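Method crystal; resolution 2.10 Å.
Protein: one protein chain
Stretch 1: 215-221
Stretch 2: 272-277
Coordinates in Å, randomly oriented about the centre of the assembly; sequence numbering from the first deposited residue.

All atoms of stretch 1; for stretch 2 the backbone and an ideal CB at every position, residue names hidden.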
# COMPACT_ATOMS: atom_id res chain seq x y z
N VAL C 215 -22.07 14.26 12.04
CA VAL C 215 -23.10 14.50 10.98
C VAL C 215 -24.03 15.64 11.45
O VAL C 215 -24.53 16.44 10.67
CB VAL C 215 -23.94 13.22 10.67
CG1 VAL C 215 -24.50 12.61 12.02
CG2 VAL C 215 -25.07 13.54 9.66
N ILE C 216 -24.23 15.72 12.76
CA ILE C 216 -25.00 16.83 13.32
C ILE C 216 -24.30 18.19 13.17
O ILE C 216 -24.96 19.23 13.09
CB ILE C 216 -25.37 16.54 14.79
CG1 ILE C 216 -26.01 15.15 14.89
CG2 ILE C 216 -26.24 17.67 15.40
CD1 ILE C 216 -27.39 15.02 14.20
N ASP C 217 -22.97 18.20 13.19
CA ASP C 217 -22.22 19.46 13.09
C ASP C 217 -22.38 20.04 11.70
O ASP C 217 -22.61 21.23 11.55
CB ASP C 217 -20.73 19.24 13.36
CG ASP C 217 -20.45 18.89 14.79
OD1 ASP C 217 -19.83 17.83 15.02
OD2 ASP C 217 -20.90 19.64 15.71
N ARG C 218 -22.19 19.18 10.71
CA ARG C 218 -22.52 19.46 9.31
C ARG C 218 -23.93 20.06 9.24
O ARG C 218 -24.07 21.22 8.85
CB ARG C 218 -22.42 18.16 8.49
CG ARG C 218 -21.14 18.03 7.59
CD ARG C 218 -20.80 16.55 7.20
NE ARG C 218 -19.82 16.07 8.16
CZ ARG C 218 -19.85 14.94 8.88
NH1 ARG C 218 -20.78 14.00 8.72
NH2 ARG C 218 -18.85 14.75 9.74
N LEU C 219 -24.95 19.30 9.67
CA LEU C 219 -26.33 19.80 9.77
C LEU C 219 -26.53 21.15 10.48
O LEU C 219 -27.31 21.99 10.00
CB LEU C 219 -27.27 18.73 10.40
CG LEU C 219 -28.79 18.91 10.64
CD1 LEU C 219 -29.36 17.77 11.42
CD2 LEU C 219 -29.08 20.10 11.48
N LEU C 220 -25.88 21.35 11.64
CA LEU C 220 -26.13 22.54 12.47
C LEU C 220 -25.51 23.77 11.82
O LEU C 220 -26.06 24.87 11.89
CB LEU C 220 -25.52 22.40 13.87
CG LEU C 220 -26.30 21.62 14.96
CD1 LEU C 220 -25.42 21.47 16.20
CD2 LEU C 220 -27.58 22.38 15.28
N ALA C 221 -24.35 23.57 11.19
CA ALA C 221 -23.60 24.68 10.57
C ALA C 221 -24.45 25.32 9.44
O ALA C 221 -24.42 26.54 9.23
CB ALA C 221 -22.21 24.20 10.07
N UNK C 272 -34.07 19.88 19.66
CA UNK C 272 -34.63 21.20 19.46
C UNK C 272 -34.33 21.85 18.08
O UNK C 272 -34.34 23.08 17.97
CB UNK C 272 -34.11 22.11 20.57
N UNK C 273 -34.06 21.06 17.05
CA UNK C 273 -33.87 21.54 15.68
C UNK C 273 -34.24 20.37 14.77
O UNK C 273 -34.45 19.24 15.24
CB UNK C 273 -32.44 22.03 15.43
N UNK C 274 -34.32 20.64 13.47
CA UNK C 274 -34.81 19.64 12.52
C UNK C 274 -33.66 18.73 12.14
O UNK C 274 -32.63 19.23 11.71
CB UNK C 274 -35.42 20.30 11.28
N UNK C 275 -33.85 17.42 12.25
CA UNK C 275 -32.89 16.44 11.71
C UNK C 275 -33.64 15.47 10.86
O UNK C 275 -34.59 14.88 11.32
CB UNK C 275 -32.13 15.71 12.82
N UNK C 276 -33.27 15.32 9.57
CA UNK C 276 -33.87 14.20 8.80
C UNK C 276 -33.73 12.81 9.46
O UNK C 276 -32.70 12.53 10.08
CB UNK C 276 -33.23 14.15 7.41
N UNK C 277 -34.76 11.95 9.31
CA UNK C 277 -34.73 10.57 9.69
C UNK C 277 -33.57 10.03 8.92
O UNK C 277 -33.20 10.60 7.88
CB UNK C 277 -36.04 9.83 9.41

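Stretch 1 is helical, and the side it turns to the other stretch is wholly aliphatic: Ile216, Leu219 and Leu220. Asp217 and Arg218, its charged members, lie out of reach, so stretch 2 meets methyl groups and has no polar side chain to pair with.

Position 272 has nothing of the helix within 5.5 Å of its ideal CB. Its phi of -79° is one that many residues adopt, proline among them, and the helix sets no preference. The deposited residue is Pro272, which makes no contact here.

At position 273 the backbone is extended (phi -154°, psi 171°) and CA-to-CB points toward the helix. The ideal CB is nevertheless 4.9 Å from Leu220 CD2, its nearest neighbour, leaving room for a sizeable side chain to reach the methyls of all three aliphatic residues. Leucine, methionine or an aromatic residue would suit; a charged group would find no partner. The residue is Phe273, with chi1 in the p well at 47°. Leu220 CD2 sits over one face of its ring, 3.7 Å from the ring centroid and 7° off the normal, a nearly ideal CH-pi arrangement. Around the same ring, Ile216 CG2 comes within 3.8 Å of Phe273 CZ and Leu219 CD2 within 4.0 Å of Phe273 CD1, both obliquely. A flat ring thus fills the space among three branched side chains.

Position 274 points its CB sideways, with no helix atom within 5.5 Å, so a polar or charged residue costs nothing here. It is Asp274, whose carboxylate leads away from the helix. Its contact is through the backbone: Leu219 CD1 packs 3.6 Å from Asp274 O, a van der Waals approach, since a methyl cannot serve as a hydrogen-bond donor in the usual sense.

Position 275 is again extended (phi -128°, psi 123°). Although CA-to-CB runs sideways, the ideal CB is only 3.7 Å from Leu219 CD1 and 5.0 Å from Ile216 CD1. An apolar side chain is favoured, and valine, isoleucine or leucine are all plausible; the extended backbone suits the beta-branched pair well. The deposited Ile275 places CG2 3.5 Å from Leu219 CD1 and 4.1 Å from Ile216 CD1, so one methyl touches both helix residues.

Position 276, with phi -53° and psi 144°, is compatible with proline, and its sideways CB meets little. Pro276 adds a marginal apolar contact, its CD 4.3 Å from Leu219 CD1.

Position 277 lies beyond the helix's reach, with similar angles (-57°, 152°) that again accommodate proline; Pro277 continues the extended chain without touching stretch 1.

Stretch 2 (272-277) PFDIPP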
# COMPACT_ATOMS: atom_id res chain seq x y z
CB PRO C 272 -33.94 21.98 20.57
CG PRO C 272 -32.60 21.41 20.63
CD PRO C 272 -32.84 19.94 20.48
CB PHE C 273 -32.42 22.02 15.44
CG PHE C 273 -31.37 21.08 15.93
CD1 PHE C 273 -30.76 20.18 15.07
CD2 PHE C 273 -30.95 21.11 17.26
CE1 PHE C 273 -29.77 19.28 15.53
CE2 PHE C 273 -29.95 20.21 17.73
CZ PHE C 273 -29.38 19.29 16.88
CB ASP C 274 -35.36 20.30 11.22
CG ASP C 274 -36.56 21.23 11.48
OD1 ASP C 274 -37.33 20.98 12.45
OD2 ASP C 274 -36.72 22.22 10.69
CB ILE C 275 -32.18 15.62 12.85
CG1 ILE C 275 -31.64 16.54 13.96
CG2 ILE C 275 -31.04 14.80 12.26
CD1 ILE C 275 -31.31 15.78 15.36
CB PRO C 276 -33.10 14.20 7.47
CG PRO C 276 -32.19 15.44 7.45
CD PRO C 276 -32.39 16.19 8.74
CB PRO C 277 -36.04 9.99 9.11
CG PRO C 277 -36.99 11.21 9.09
CD PRO C 277 -36.05 12.32 8.66
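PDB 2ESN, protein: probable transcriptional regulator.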